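Local coordinates for sensor histidine kinase CitA (PDB 1P0Z), which senses citrate through its periplasmic domain, the part treated here, and probably activates the response regulator CitB by phosphorylation, at residues L13-Q18 against V119-T124; P23-A28 against K38-P43; K88-V93 against R103-I108. All blocks are in the same frame, centred on the assembly; numbering follows the deposited sequence. Where two conformers were deposited one is given.

Contact 1: residues L13-Q18 against V119-T124; sequences LIQAMQ and VSVGYT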
loop_
_atom_site.group_PDB
_atom_site.type_symbol
_atom_site.label_atom_id
_atom_site.label_comp_id
_atom_site.label_asym_id
_atom_site.label_seq_id
_atom_site.Cartn_x
_atom_site.Cartn_y
_atom_site.Cartn_z
ATOM N N LEU A 13 -7.740 -3.042 -3.520
ATOM C CA LEU A 13 -7.083 -2.682 -4.771
ATOM C C LEU A 13 -7.528 -1.308 -5.275
ATOM O O LEU A 13 -6.685 -0.486 -5.679
ATOM C CB LEU A 13 -7.323 -3.769 -5.826
ATOM C CG LEU A 13 -6.738 -3.497 -7.218
ATOM C CD1 LEU A 13 -5.227 -3.248 -7.121
ATOM C CD2 LEU A 13 -7.092 -4.691 -8.110
ATOM N N ILE A 14 -8.833 -1.062 -5.215
ATOM C CA ILE A 14 -9.368 0.218 -5.670
ATOM C C ILE A 14 -8.751 1.337 -4.868
ATOM O O ILE A 14 -8.309 2.325 -5.433
ATOM C CB ILE A 14 -10.921 0.271 -5.542
ATOM C CG1 ILE A 14 -11.548 -0.581 -6.649
ATOM C CG2 ILE A 14 -11.423 1.731 -5.608
ATOM C CD1 ILE A 14 -11.231 -0.084 -8.062
ATOM N N GLN A 15 -8.695 1.167 -3.555
ATOM C CA GLN A 15 -8.133 2.200 -2.680
ATOM C C GLN A 15 -6.632 2.401 -2.945
ATOM O O GLN A 15 -6.145 3.542 -2.938
ATOM C CB GLN A 15 -8.345 1.839 -1.215
ATOM C CG GLN A 15 -9.813 1.981 -0.822
ATOM C CD GLN A 15 -10.048 1.456 0.580
ATOM O OE1 GLN A 15 -10.052 2.226 1.535
ATOM N NE2 GLN A 15 -10.216 0.140 0.718
ATOM N N ALA A 16 -5.893 1.313 -3.192
ATOM C CA ALA A 16 -4.453 1.478 -3.435
ATOM C C ALA A 16 -4.202 2.220 -4.740
ATOM O O ALA A 16 -3.262 3.003 -4.839
ATOM C CB ALA A 16 -3.766 0.107 -3.487
ATOM N N MET A 17 -5.018 1.922 -5.727
ATOM C CA MET A 17 -4.899 2.615 -7.009
ATOM C C MET A 17 -5.196 4.105 -6.821
ATOM O O MET A 17 -4.453 4.958 -7.329
ATOM C CB MET A 17 -5.822 1.969 -8.037
ATOM C CG MET A 17 -5.313 0.601 -8.423
ATOM S SD MET A 17 -6.367 -0.214 -9.595
ATOM C CE MET A 17 -6.128 0.848 -11.005
ATOM N N GLN A 18 -6.260 4.421 -6.096
ATOM C CA GLN A 18 -6.640 5.812 -5.882
ATOM C C GLN A 18 -5.573 6.574 -5.124
ATOM O O GLN A 18 -5.208 7.690 -5.497
ATOM C CB GLN A 18 -7.957 5.883 -5.099
ATOM C CG GLN A 18 -9.114 5.449 -5.922
ATOM C CD GLN A 18 -10.395 5.408 -5.137
ATOM O OE1 GLN A 18 -10.450 4.833 -4.046
ATOM N NE2 GLN A 18 -11.438 5.997 -5.689
ATOM N N VAL A 119 2.022 1.678 -3.095
ATOM C CA VAL A 119 1.041 1.825 -2.011
ATOM C C VAL A 119 0.417 0.435 -1.828
ATOM O O VAL A 119 0.096 -0.239 -2.805
ATOM C CB VAL A 119 -0.106 2.792 -2.379
ATOM C CG1 VAL A 119 -1.212 2.743 -1.297
ATOM C CG2 VAL A 119 0.449 4.222 -2.518
ATOM N N SER A 120 0.294 0.031 -0.567
ATOM C CA SER A 120 -0.313 -1.268 -0.241
ATOM C C SER A 120 -1.403 -0.977 0.784
ATOM O O SER A 120 -1.123 -0.395 1.838
ATOM C CB SER A 120 0.743 -2.199 0.386
ATOM O OG SER A 120 0.126 -3.438 0.778
ATOM N N VAL A 121 -2.636 -1.375 0.470
ATOM C CA VAL A 121 -3.745 -1.190 1.403
ATOM C C VAL A 121 -4.101 -2.604 1.854
ATOM O O VAL A 121 -4.398 -3.463 1.037
ATOM C CB VAL A 121 -4.943 -0.525 0.701
ATOM C CG1 VAL A 121 -6.157 -0.543 1.595
ATOM C CG2 VAL A 121 -4.542 0.922 0.283
ATOM N N GLY A 122 -4.095 -2.826 3.154
ATOM C CA GLY A 122 -4.310 -4.183 3.635
ATOM C C GLY A 122 -5.428 -4.381 4.637
ATOM O O GLY A 122 -5.752 -3.487 5.423
ATOM N N TYR A 123 -6.009 -5.585 4.560
ATOM C CA TYR A 123 -7.088 -6.002 5.475
ATOM C C TYR A 123 -6.671 -7.316 6.132
ATOM O O TYR A 123 -6.516 -8.325 5.453
ATOM C CB TYR A 123 -8.398 -6.251 4.725
ATOM C CG TYR A 123 -9.085 -4.994 4.236
ATOM C CD1 TYR A 123 -8.614 -4.310 3.115
ATOM C CD2 TYR A 123 -10.216 -4.512 4.887
ATOM C CE1 TYR A 123 -9.268 -3.153 2.637
ATOM C CE2 TYR A 123 -10.882 -3.357 4.436
ATOM C CZ TYR A 123 -10.388 -2.685 3.305
ATOM O OH TYR A 123 -11.025 -1.545 2.909
ATOM N N THR A 124 -6.429 -7.321 7.440
ATOM C CA THR A 124 -6.024 -8.570 8.090
ATOM C C THR A 124 -7.264 -9.469 8.217
ATOM O O THR A 124 -8.270 -9.096 8.817
ATOM C CB THR A 124 -5.398 -8.284 9.462
ATOM O OG1 THR A 124 -4.161 -7.599 9.249
ATOM C CG2 THR A 124 -5.159 -9.605 10.252
#
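The Tyr123 ring is met by Gln15 at its edge, close to the ring plane. Val8, Arg11 and Ala12 of helix 6-20 and Ser48 and Ala50 of a loop also touch the Tyr123 side chain. The amide of Gln15 arrives at the hydroxyl end of the ring, its plane turned 55° from that of the tyrosine. Gln15 NE2 donates to Tyr123 OH at 2.9 Å with an N-H...O angle of 155°, and the oxygen lies almost in the amide plane. The side chain of Gln15 reaches this point with CG anti to its carbonyl carbon and runs on extended, so that it crosses the tyrosine at about a right angle. Further bonds hold both polar ends: Gln15 NE2 also bonds to Arg11 O one turn back, Gln15 OE1 to Ser48 OG, and Tyr123 OH to Asp49 OD1. The amide is thus gripped at both its nitrogen and its oxygen, which fixes its rotation within a buried interface.

Next to this polar end the contact is apolar. Val121 turns CG2, the methyl beside its backbone N, onto the helix, 3.7 Å from Ala16 N and 3.9 Å from Ala16 CB. Val119 follows two residues earlier on the same face of the strand, its CG1 4.3 Å from Ala16 CB. With only a methyl group at Ala16, the helix can come near the strand: the CA atoms of Ala16 and Val121 are 5.6 Å apart, and the axes approach to 7.4 Å.

Segment 13-18 of helix 6-20 runs roughly antiparallel to segment 119-124 (154°) and lies along one face of the antiparallel sheet. Strand 115-124 is hydrogen-bonded to strand 52-57 on one flank and to strand 101-109 on the other.

Contact 2: residues P23-A28 against K38-P43; sequences PELVEA and KALIDP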
loop_
_atom_site.group_PDB
_atom_site.type_symbol
_atom_site.label_atom_id
_atom_site.label_comp_id
_atom_site.label_asym_id
_atom_site.label_seq_id
_atom_site.Cartn_x
_atom_site.Cartn_y
_atom_site.Cartn_z
ATOM N N PRO A 23 -1.725 13.266 -6.918
ATOM C CA PRO A 23 -0.591 14.129 -7.251
ATOM C C PRO A 23 0.192 14.564 -6.015
ATOM O O PRO A 23 1.414 14.636 -6.068
ATOM C CB PRO A 23 -1.252 15.326 -7.963
ATOM C CG PRO A 23 -2.423 14.682 -8.649
ATOM C CD PRO A 23 -2.964 13.730 -7.565
ATOM N N GLU A 24 -0.489 14.861 -4.914
ATOM C CA GLU A 24 0.232 15.268 -3.706
ATOM C C GLU A 24 1.130 14.168 -3.152
ATOM O O GLU A 24 2.224 14.454 -2.605
ATOM C CB GLU A 24 -0.747 15.720 -2.628
ATOM C CG GLU A 24 -1.427 17.045 -2.977
ATOM C CD GLU A 24 -2.195 17.631 -1.814
ATOM O OE1 GLU A 24 -3.330 17.196 -1.540
ATOM O OE2 GLU A 24 -1.650 18.535 -1.160
ATOM N N LEU A 25 0.688 12.916 -3.279
ATOM C CA LEU A 25 1.515 11.815 -2.781
ATOM C C LEU A 25 2.694 11.614 -3.718
ATOM O O LEU A 25 3.807 11.364 -3.265
ATOM C CB LEU A 25 0.712 10.503 -2.679
ATOM C CG LEU A 25 1.561 9.335 -2.149
ATOM C CD1 LEU A 25 2.052 9.615 -0.738
ATOM C CD2 LEU A 25 0.697 8.049 -2.158
ATOM N N VAL A 26 2.460 11.714 -5.027
ATOM C CA VAL A 26 3.542 11.558 -5.985
ATOM C C VAL A 26 4.627 12.590 -5.641
ATOM O O VAL A 26 5.802 12.258 -5.570
ATOM C CB VAL A 26 3.048 11.803 -7.431
ATOM C CG1 VAL A 26 4.251 11.914 -8.388
ATOM C CG2 VAL A 26 2.122 10.687 -7.866
ATOM N N GLU A 27 4.210 13.835 -5.412
ATOM C CA GLU A 27 5.173 14.886 -5.058
ATOM C C GLU A 27 5.896 14.644 -3.739
ATOM O O GLU A 27 7.129 14.792 -3.669
ATOM C CB GLU A 27 4.493 16.258 -4.999
ATOM C CG GLU A 27 5.488 17.391 -4.669
ATOM C CD GLU A 27 4.859 18.767 -4.697
ATOM O OE1 GLU A 27 4.382 19.175 -5.775
ATOM O OE2 GLU A 27 4.846 19.442 -3.646
ATOM N N ALA A 28 5.152 14.245 -2.706
ATOM C CA ALA A 28 5.748 14.011 -1.402
ATOM C C ALA A 28 6.758 12.860 -1.476
ATOM O O ALA A 28 7.794 12.890 -0.803
ATOM C CB ALA A 28 4.655 13.716 -0.365
ATOM N N LYS A 38 2.958 11.378 5.868
ATOM C CA LYS A 38 2.146 11.039 7.043
ATOM C C LYS A 38 0.867 11.886 7.105
ATOM O O LYS A 38 -0.218 11.381 7.392
ATOM C CB LYS A 38 2.962 11.257 8.325
ATOM C CG LYS A 38 2.216 10.913 9.603
ATOM C CD LYS A 38 3.087 11.275 10.817
ATOM C CE LYS A 38 2.674 10.544 12.102
ATOM N NZ LYS A 38 1.250 10.648 12.461
ATOM N N ALA A 39 1.007 13.190 6.841
ATOM C CA ALA A 39 -0.153 14.089 6.855
ATOM C C ALA A 39 -1.199 13.703 5.807
ATOM O O ALA A 39 -2.413 13.898 6.011
ATOM C CB ALA A 39 0.300 15.528 6.623
ATOM N N LEU A 40 -0.733 13.152 4.687
ATOM C CA LEU A 40 -1.647 12.746 3.624
ATOM C C LEU A 40 -2.297 11.386 3.897
ATOM O O LEU A 40 -3.496 11.200 3.665
ATOM C CB LEU A 40 -0.906 12.662 2.283
ATOM C CG LEU A 40 -0.432 13.964 1.624
ATOM C CD1 LEU A 40 0.605 13.664 0.508
ATOM C CD2 LEU A 40 -1.643 14.719 1.056
ATOM N N ILE A 41 -1.509 10.443 4.395
ATOM C CA ILE A 41 -2.029 9.096 4.607
ATOM C C ILE A 41 -2.806 8.873 5.892
ATOM O O ILE A 41 -3.782 8.149 5.900
ATOM C CB ILE A 41 -0.897 8.056 4.524
ATOM C CG1 ILE A 41 -0.170 8.178 3.173
ATOM C CG2 ILE A 41 -1.463 6.672 4.711
ATOM C CD1 ILE A 41 -1.020 7.908 1.965
ATOM N N ASP A 42 -2.379 9.500 6.990
ATOM C CA ASP A 42 -3.099 9.293 8.253
ATOM C C ASP A 42 -4.606 9.498 8.143
ATOM O O ASP A 42 -5.368 8.683 8.643
ATOM C CB ASP A 42 -2.585 10.240 9.344
ATOM C CG ASP A 42 -1.340 9.731 10.046
ATOM O OD1 ASP A 42 -0.925 8.560 9.862
ATOM O OD2 ASP A 42 -0.762 10.519 10.847
ATOM N N PRO A 43 -5.044 10.611 7.534
ATOM C CA PRO A 43 -6.500 10.788 7.459
ATOM C C PRO A 43 -7.160 9.708 6.613
ATOM O O PRO A 43 -8.298 9.332 6.878
ATOM C CB PRO A 43 -6.677 12.176 6.823
ATOM C CG PRO A 43 -5.313 12.860 7.027
ATOM C CD PRO A 43 -4.336 11.720 6.876
#
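An apolar helix-to-helix contact joins two helices consecutive in the chain, 23-30 and 34-47, at the N-terminal, helical side of the periplasmic domain. No hydrogen bond crosses between the two segments, whose axes stand 10.4 Å apart. Leu40 is the residue that spans this gap. With CG anti to its carbonyl carbon (chi1 -70°), it points both methyls at the opposite helix. CD1 enters against the backbone, 3.6 Å from Glu24 O, and also meets Ala28 CB at 4.1 Å. CD2 lies against the aliphatic start of Glu24, 3.9 Å from its CB. The carboxylate of Glu24 has its charged partner in Arg36, on the same helix as Leu40, so an ion pair borders the apolar patch.

Deeper in, Leu25 and Ile41 meet tip to tip, CD1 to CD1 at 4.4 Å, and both side chains also touch Ile19 of helix 6-20. Along helix 34-47, Lys38 NZ forms a salt bridge with the syn side of Asp42 OD2 at 2.6 Å, while Asp42 OD1 bonds to Tyr64 OH.

The N-to-C directions differ by 139°, so the chain reverses between the helices. The result is a helical hairpin with a leucine wedged between its arms, part of the N-terminal helical portion of this extracellular PAS-like, single-Cache domain.

Contact 3: residues K88-V93 against R103-I108; sequences KSYVSV and RGKSPI. With NA (sodium ion), chain L; OMO (Mo(VI)(=O)(oh)2 cluster), chain N.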
loop_
_atom_site.group_PDB
_atom_site.type_symbol
_atom_site.label_atom_id
_atom_site.label_comp_id
_atom_site.label_asym_id
_atom_site.label_seq_id
_atom_site.Cartn_x
_atom_site.Cartn_y
_atom_site.Cartn_z
ATOM N N LYS A 88 2.652 -3.219 -12.097
ATOM C CA LYS A 88 1.362 -3.911 -12.028
ATOM C C LYS A 88 0.591 -3.539 -10.752
ATOM O O LYS A 88 1.205 -3.256 -9.710
ATOM C CB LYS A 88 1.576 -5.425 -12.010
ATOM C CG LYS A 88 2.319 -5.947 -13.221
ATOM C CD LYS A 88 1.559 -5.808 -14.528
ATOM C CE LYS A 88 2.271 -6.633 -15.645
ATOM N NZ LYS A 88 1.518 -6.552 -16.926
ATOM N N SER A 89 -0.747 -3.552 -10.863
ATOM C CA SER A 89 -1.628 -3.335 -9.691
ATOM C C SER A 89 -2.338 -4.677 -9.484
ATOM O O SER A 89 -2.818 -5.296 -10.445
ATOM C CB SER A 89 -2.637 -2.215 -9.947
ATOM O OG SER A 89 -1.953 -0.948 -10.075
ATOM N N TYR A 90 -2.431 -5.138 -8.245
ATOM C CA TYR A 90 -2.989 -6.479 -8.017
ATOM C C TYR A 90 -3.336 -6.724 -6.540
ATOM O O TYR A 90 -2.993 -5.920 -5.675
ATOM C CB TYR A 90 -1.941 -7.534 -8.418
ATOM C CG TYR A 90 -0.561 -7.281 -7.804
ATOM C CD1 TYR A 90 0.340 -6.399 -8.411
ATOM C CD2 TYR A 90 -0.173 -7.860 -6.573
ATOM C CE1 TYR A 90 1.563 -6.085 -7.826
ATOM C CE2 TYR A 90 1.077 -7.542 -5.982
ATOM C CZ TYR A 90 1.942 -6.648 -6.614
ATOM O OH TYR A 90 3.190 -6.305 -6.061
ATOM N N VAL A 91 -4.034 -7.831 -6.295
ATOM C CA VAL A 91 -4.376 -8.264 -4.954
ATOM C C VAL A 91 -3.376 -9.358 -4.574
ATOM O O VAL A 91 -3.083 -10.256 -5.366
ATOM C CB VAL A 91 -5.795 -8.860 -4.905
ATOM C CG1 VAL A 91 -6.079 -9.439 -3.534
ATOM C CG2 VAL A 91 -6.799 -7.763 -5.242
ATOM N N SER A 92 -2.837 -9.252 -3.363
ATOM C CA SER A 92 -1.861 -10.238 -2.877
ATOM C C SER A 92 -2.277 -10.655 -1.468
ATOM O O SER A 92 -3.030 -9.934 -0.815
ATOM C CB SER A 92 -0.457 -9.599 -2.846
ATOM O OG SER A 92 0.509 -10.409 -2.186
ATOM N N VAL A 93 -1.807 -11.819 -1.010
ATOM C CA VAL A 93 -2.118 -12.250 0.367
ATOM C C VAL A 93 -0.795 -12.626 1.022
ATOM O O VAL A 93 0.068 -13.251 0.410
ATOM C CB VAL A 93 -3.108 -13.447 0.423
ATOM C CG1 VAL A 93 -2.525 -14.702 -0.295
ATOM C CG2 VAL A 93 -3.455 -13.777 1.913
ATOM N N ARG A 103 -3.894 -7.756 0.460
ATOM C CA ARG A 103 -3.341 -6.440 0.137
ATOM C C ARG A 103 -3.729 -6.040 -1.255
ATOM O O ARG A 103 -3.744 -6.894 -2.140
ATOM C CB ARG A 103 -1.796 -6.458 0.103
ATOM C CG ARG A 103 -1.136 -6.900 1.402
ATOM C CD ARG A 103 -0.744 -8.454 1.381
ATOM N NE ARG A 103 -0.119 -8.626 2.690
ATOM C CZ ARG A 103 1.177 -8.391 2.946
ATOM N NH1 ARG A 103 1.998 -8.057 1.966
ATOM N NH2 ARG A 103 1.602 -8.352 4.234
ATOM N N GLY A 104 -4.054 -4.775 -1.427
ATOM C CA GLY A 104 -4.240 -4.262 -2.784
ATOM C C GLY A 104 -2.956 -3.435 -2.963
ATOM O O GLY A 104 -2.657 -2.592 -2.116
ATOM N N LYS A 105 -2.204 -3.675 -4.047
ATOM C CA LYS A 105 -0.938 -2.986 -4.296
ATOM C C LYS A 105 -0.984 -2.278 -5.615
ATOM O O LYS A 105 -1.575 -2.785 -6.563
ATOM C CB LYS A 105 0.200 -3.988 -4.362
ATOM C CG LYS A 105 0.281 -4.955 -3.137
ATOM C CD LYS A 105 1.670 -4.877 -2.514
ATOM C CE LYS A 105 1.886 -6.003 -1.579
ATOM N NZ LYS A 105 3.215 -5.809 -0.943
ATOM N N SER A 106 -0.378 -1.083 -5.663
ATOM C CA SER A 106 -0.358 -0.349 -6.946
ATOM C C SER A 106 0.882 0.542 -6.899
ATOM O O SER A 106 1.211 1.116 -5.849
ATOM C CB SER A 106 -1.628 0.526 -7.060
ATOM O OG SER A 106 -1.680 1.136 -8.356
ATOM N N PRO A 107 1.561 0.721 -8.051
ATOM C CA PRO A 107 2.762 1.568 -8.041
ATOM C C PRO A 107 2.378 3.042 -8.005
ATOM O O PRO A 107 1.264 3.422 -8.414
ATOM C CB PRO A 107 3.427 1.255 -9.396
ATOM C CG PRO A 107 2.253 0.910 -10.310
ATOM C CD PRO A 107 1.314 0.109 -9.366
ATOM N N ILE A 108 3.252 3.859 -7.446
ATOM C CA ILE A 108 3.082 5.319 -7.476
ATOM C C ILE A 108 4.038 5.671 -8.635
ATOM O O ILE A 108 5.200 5.258 -8.617
ATOM C CB ILE A 108 3.614 5.995 -6.204
ATOM C CG1 ILE A 108 2.972 5.384 -4.954
ATOM C CG2 ILE A 108 3.343 7.497 -6.291
ATOM C CD1 ILE A 108 3.566 5.929 -3.637
HETATM NA NA NA L . -0.968 3.272 -9.230
HETATM O OM1 OMO N . 6.152 -7.589 5.283
HETATM MO MO OMO N . 5.319 -6.800 3.794
HETATM O OR1 OMO N . 4.701 -8.201 3.026
HETATM O OM2 OMO N . 6.729 -6.406 2.848
HETATM O O HOH W 1 -1.052 2.036 -11.414
HETATM O O HOH W 2 -0.151 5.086 -10.714
HETATM O O HOH W 3 -3.134 4.099 -9.738
#
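Arg103 and Ser106 each hold a bound group, at the two ends of the pairing. Arg103 NH1 donates to OR1 of the molybdate cluster at 2.9 Å with an N-H...O angle of 155°, and NH2 adds a weak bond to the same oxygen; the molybdenum lies at the edge of the guanidinium, in its plane. At the other end, Ser106 OG and Pro107 O each bind the sodium ion at 2.4 Å, with three waters and Ser20 completing the shell.

The second shell fixes these groups. Ser89 OG hydrogen-bonds to Ser106 OG at 2.7 Å, so the sodium ligand is held from the neighbouring segment. Arg103 bends at chi2 (97°) as it leaves the strand, its CD passing 3.5 Å from Ser92 O. Between them, Lys105 lays its CB over one face of the Tyr90 ring, 4.2 Å from the centroid, in a CH-pi contact. Asp79 ties this face together: it forms salt bridges with Lys105 NZ and Arg103 NH1, and its carboxylate and carbonyl oxygens bond to Ser92 OG and Tyr90 OH respectively. Such sharing probably offsets part of the positive charge gathered here.

Beneath the side chains lies the backbone. Tyr90 with Lys105 and Ser92 with Arg103 are antiparallel hydrogen-bonded pairs, the straightest bond being Arg103 N to Ser92 O (2.7 Å, 173°), and Val91 with Gly104 is the non-hydrogen-bonded pair between them.

This is a beta hairpin at the edge of the five-stranded PAS-type sheet. Tyr90, Ser92, Arg103 and Lys105 point to the same face, and there Arg103 and Lys105 both belong to the citrate-binding site of the sensor domain.

Overall arrangement
From the N terminus, helix 6-20 comes first, and its segment 13-18 meets strand 115-124 near the far end of the chain; contact 1 therefore closes a loop of about a hundred residues. Both other contacts fall within that loop, one after the other: contact 2 closes the short reversal between helices 23-30 and 34-47, and contact 3 closes the hairpin of strands 90-96 and 101-109. Contacts 1 and 3 share the sheet, joined by backbone bonds such as Val121 O to Gly104 N. Leu25 of contact 2 packs on Val119 and Ile108, so the helical hairpin adjoins the same sheet face as helix 6-20, whereas the citrate-binding residues of contact 3 occupy the other face.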